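PDB 4WA0: possible adhesin from Caldicellulosiruptor kronotskyensis, which probably mediates attachment of this extremely thermophilic bacterium to cellulose, as a tapirin whose C-terminal beta-helix domain is the part described here. Local coordinates for residues S265-N270 with L294-N299. Numbering follows the deposited sequence.
Sequences SYINDN and LISRGN
Ile267 N donates to Asn299 O (3.0 Å) in a nearly straight bond lying in the carbonyl plane, which ties strand 266-268 to the chain just after the turn ending strand 291-296; the short strands 266-268 and 294-296 themselves run at 143° to each other, on different faces of a beta-helix. Tyr266 CA also leans on that carbonyl through a bent contact, whereas Gly298 CA meets Ser265 O at 3.3 Å in a straighter CA-H...O contact. Gly298 suits this place because a CB there would collide with Ser265 O. Inside the corner, Ile267 has CG1 anti to its carbonyl carbon (chi1 -56°) and the chain extended beyond it, so that CD1 lies over the backbone of Ile295, 3.4 Å from Ile295 O, with Ser296 CB and Leu294 CB nearby. A long branched aliphatic chain fits this buried spot, touching Ala272 of helix 269-280; its side chain is also about 4 Å from that of Leu246, a magnesium ligand, though about 11 Å from the ion. Ser296 is small enough to let strand 266-268 pass close over it, with OG 3.4 Å from Tyr266 CA. That OG, anti to the backbone N (chi1 -168°), accepts from Gly298 N at 3.1 Å in an ST turn and bonds to Gly263 O. Nearer the surface a water accepts from Asn299 N (2.9 Å) and gives a weak bond to Ser265 O, while Asn299 OD1 takes the N-H of Asn322 on neighbouring strand 320-325. The chemistry thus divides: an apolar patch of Ile267 and Leu294, a buried hydroxyl satisfied by main-chain groups, and a hydrated outer edge, together joining the last strand of one parallel sheet to the turn between two faces of the beta-helix.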
ATOM      1  N   SER A 265      11.802  12.213  18.062  1.00 16.31           N
ATOM      2  CA  SER A 265      11.331  11.043  18.801  1.00 19.99           C
ATOM      3  C   SER A 265       9.936  10.553  18.512  1.00 14.90           C
ATOM      4  O   SER A 265       9.627   9.360  18.731  1.00 13.54           O
ATOM      5  CB  SER A 265      11.458  11.346  20.336  1.00 22.09           C
ATOM      6  OG  SER A 265      12.827  11.567  20.698  1.00 29.73           O
ATOM      7  N   TYR A 266       9.046  11.472  18.108  1.00 14.53           N
ATOM      8  CA  TYR A 266       7.661  11.231  17.925  1.00 14.26           C
ATOM      9  C   TYR A 266       7.042  12.574  17.512  1.00 12.78           C
ATOM     10  O   TYR A 266       7.624  13.651  17.685  1.00 13.34           O
ATOM     11  CB  TYR A 266       6.932  10.669  19.184  1.00 13.51           C
ATOM     12  CG  TYR A 266       7.219  11.436  20.485  1.00 12.74           C
ATOM     13  CD1 TYR A 266       6.544  12.618  20.797  1.00 12.52           C
ATOM     14  CD2 TYR A 266       8.115  10.951  21.413  1.00 14.18           C
ATOM     15  CE1 TYR A 266       6.826  13.292  21.961  1.00 12.75           C
ATOM     16  CE2 TYR A 266       8.462  11.695  22.534  1.00 15.06           C
ATOM     17  CZ  TYR A 266       7.762  12.786  22.844  1.00 13.02           C
ATOM     18  OH  TYR A 266       8.017  13.503  23.957  1.00 14.04           O
ATOM     19  N   ILE A 267       5.845  12.467  16.930  1.00 11.88           N
ATOM     20  CA  ILE A 267       4.969  13.578  16.840  1.00 11.54           C
ATOM     21  C   ILE A 267       3.561  13.202  17.327  1.00 12.39           C
ATOM     22  O   ILE A 267       2.939  12.266  16.829  1.00 12.24           O
ATOM     23  CB  ILE A 267       4.853  14.211  15.401  1.00 12.21           C
ATOM     24  CG1 ILE A 267       6.203  14.621  14.852  1.00 12.78           C
ATOM     25  CG2 ILE A 267       3.880  15.359  15.439  1.00 12.94           C
ATOM     26  CD1 ILE A 267       6.207  14.896  13.342  1.00 13.54           C
ATOM     27  N   ASN A 268       3.028  14.041  18.196  1.00 11.61           N
ATOM     28  CA  ASN A 268       1.621  13.963  18.631  1.00 12.63           C
ATOM     29  C   ASN A 268       0.863  15.222  18.166  1.00 13.12           C
ATOM     30  O   ASN A 268       1.429  16.317  18.206  1.00 13.77           O
ATOM     31  CB  ASN A 268       1.521  13.824  20.167  1.00 13.54           C
ATOM     32  CG  ASN A 268       2.264  12.632  20.646  1.00 14.02           C
ATOM     33  OD1 ASN A 268       2.208  11.563  20.027  1.00 15.25           O
ATOM     34  ND2 ASN A 268       3.094  12.809  21.716  1.00 13.11           N
ATOM     35  N   ASP A 269      -0.354  15.046  17.662  1.00 13.04           N
ATOM     36  CA  ASP A 269      -0.916  16.160  16.887  1.00 17.05           C
ATOM     37  C   ASP A 269      -1.293  17.375  17.659  1.00 17.12           C
ATOM     38  O   ASP A 269      -1.175  18.483  17.130  1.00 17.41           O
ATOM     39  CB  ASP A 269      -2.001  15.720  15.935  1.00 18.25           C
ATOM     40  CG  ASP A 269      -3.257  15.347  16.620  1.00 19.94           C
ATOM     41  OD1 ASP A 269      -3.256  14.909  17.782  1.00 20.62           O
ATOM     42  OD2 ASP A 269      -4.301  15.493  15.922  1.00 27.97           O
ATOM     43  N   ASN A 270      -1.688  17.215  18.921  1.00 15.67           N
ATOM     44  CA  ASN A 270      -1.966  18.402  19.707  1.00 17.82           C
ATOM     45  C   ASN A 270      -0.683  19.232  19.969  1.00 16.45           C
ATOM     46  O   ASN A 270      -0.725  20.478  19.963  1.00 18.06           O
ATOM     47  CB  ASN A 270      -2.638  17.978  20.982  1.00 18.51           C
ATOM     48  CG  ASN A 270      -1.710  17.142  21.836  1.00 20.16           C
ATOM     49  OD1 ASN A 270      -1.138  16.180  21.364  1.00 19.93           O
ATOM     50  ND2 ASN A 270      -1.505  17.552  23.073  1.00 22.61           N
ATOM     51  N   LEU A 294       4.521  16.012   8.068  1.00 11.37           N
ATOM     52  CA  LEU A 294       4.914  15.562   9.401  1.00 11.02           C
ATOM     53  C   LEU A 294       6.068  14.591   9.168  1.00 11.84           C
ATOM     54  O   LEU A 294       5.926  13.602   8.413  1.00 11.60           O
ATOM     55  CB  LEU A 294       3.754  14.805  10.046  1.00 11.83           C
ATOM     56  CG  LEU A 294       2.510  15.628  10.366  1.00 13.13           C
ATOM     57  CD1 LEU A 294       1.405  14.704  10.872  1.00 13.28           C
ATOM     58  CD2 LEU A 294       2.726  16.824  11.287  1.00 13.95           C
ATOM     59  N   ILE A 295       7.206  14.849   9.802  1.00 11.02           N
ATOM     60  CA  ILE A 295       8.409  14.030   9.648  1.00 11.21           C
ATOM     61  C   ILE A 295       8.959  13.678  11.028  1.00 13.08           C
ATOM     62  O   ILE A 295       9.187  14.583  11.843  1.00 12.07           O
ATOM     63  CB  ILE A 295       9.476  14.752   8.829  1.00 12.39           C
ATOM     64  CG1 ILE A 295       8.849  15.325   7.521  1.00 15.98           C
ATOM     65  CG2 ILE A 295      10.639  13.820   8.555  1.00 14.13           C
ATOM     66  CD1 ILE A 295       9.828  15.796   6.541  1.00 18.42           C
ATOM     67  N   SER A 296       9.076  12.375  11.261  1.00 12.87           N
ATOM     68  CA  SER A 296       9.508  11.828  12.557  1.00 11.99           C
ATOM     69  C   SER A 296      10.438  10.636  12.424  1.00 14.42           C
ATOM     70  O   SER A 296      10.500   9.925  11.335  1.00 13.84           O
ATOM     71  CB  SER A 296       8.260  11.510  13.335  1.00 12.04           C
ATOM     72  OG  SER A 296       8.582  11.239  14.693  1.00 14.06           O
ATOM     73  N   ARG A 297      11.179  10.325  13.512  1.00 14.02           N
ATOM     74  CA  ARG A 297      11.799   9.010  13.600  1.00 15.88           C
ATOM     75  C   ARG A 297      11.146   8.145  14.640  1.00 16.63           C
ATOM     76  O   ARG A 297      11.689   7.110  15.008  1.00 18.33           O
ATOM     77  CB  ARG A 297      13.318   9.096  13.887  1.00 16.85           C
ATOM     78  CG  ARG A 297      14.087   9.714  12.733  1.00 16.56           C
ATOM     79  CD  ARG A 297      15.560   9.405  12.808  1.00 18.29           C
ATOM     80  NE  ARG A 297      16.316   9.737  11.606  1.00 18.35           N
ATOM     81  CZ  ARG A 297      16.888  10.904  11.334  1.00 19.36           C
ATOM     82  NH1 ARG A 297      16.735  11.956  12.092  1.00 17.37           N
ATOM     83  NH2 ARG A 297      17.611  11.015  10.211  1.00 20.72           N
ATOM     84  N   GLY A 298       9.998   8.562  15.108  1.00 14.51           N
ATOM     85  CA  GLY A 298       9.133   7.745  15.920  1.00 14.08           C
ATOM     86  C   GLY A 298       7.723   7.747  15.432  1.00 13.13           C
ATOM     87  O   GLY A 298       7.470   7.932  14.224  1.00 14.01           O
ATOM     88  N   ASN A 299       6.808   7.428  16.328  1.00 12.50           N
ATOM     89  CA  ASN A 299       5.395   7.251  15.925  1.00 12.94           C
ATOM     90  C   ASN A 299       4.700   8.575  15.808  1.00 12.46           C
ATOM     91  O   ASN A 299       5.135   9.582  16.395  1.00 12.74           O
ATOM     92  CB  ASN A 299       4.645   6.416  16.900  1.00 13.90           C
ATOM     93  CG  ASN A 299       5.179   4.971  16.952  1.00 12.51           C
ATOM     94  OD1 ASN A 299       5.744   4.436  16.020  1.00 11.25           O
ATOM     95  ND2 ASN A 299       5.005   4.365  18.135  1.00 14.46           N
TER
HETATM   96  O   HOH W   1       7.266   7.072  19.210  1.00 12.12           O
HETATM   97  O   HOH W   2      11.643   7.096  18.500  1.00 31.77           O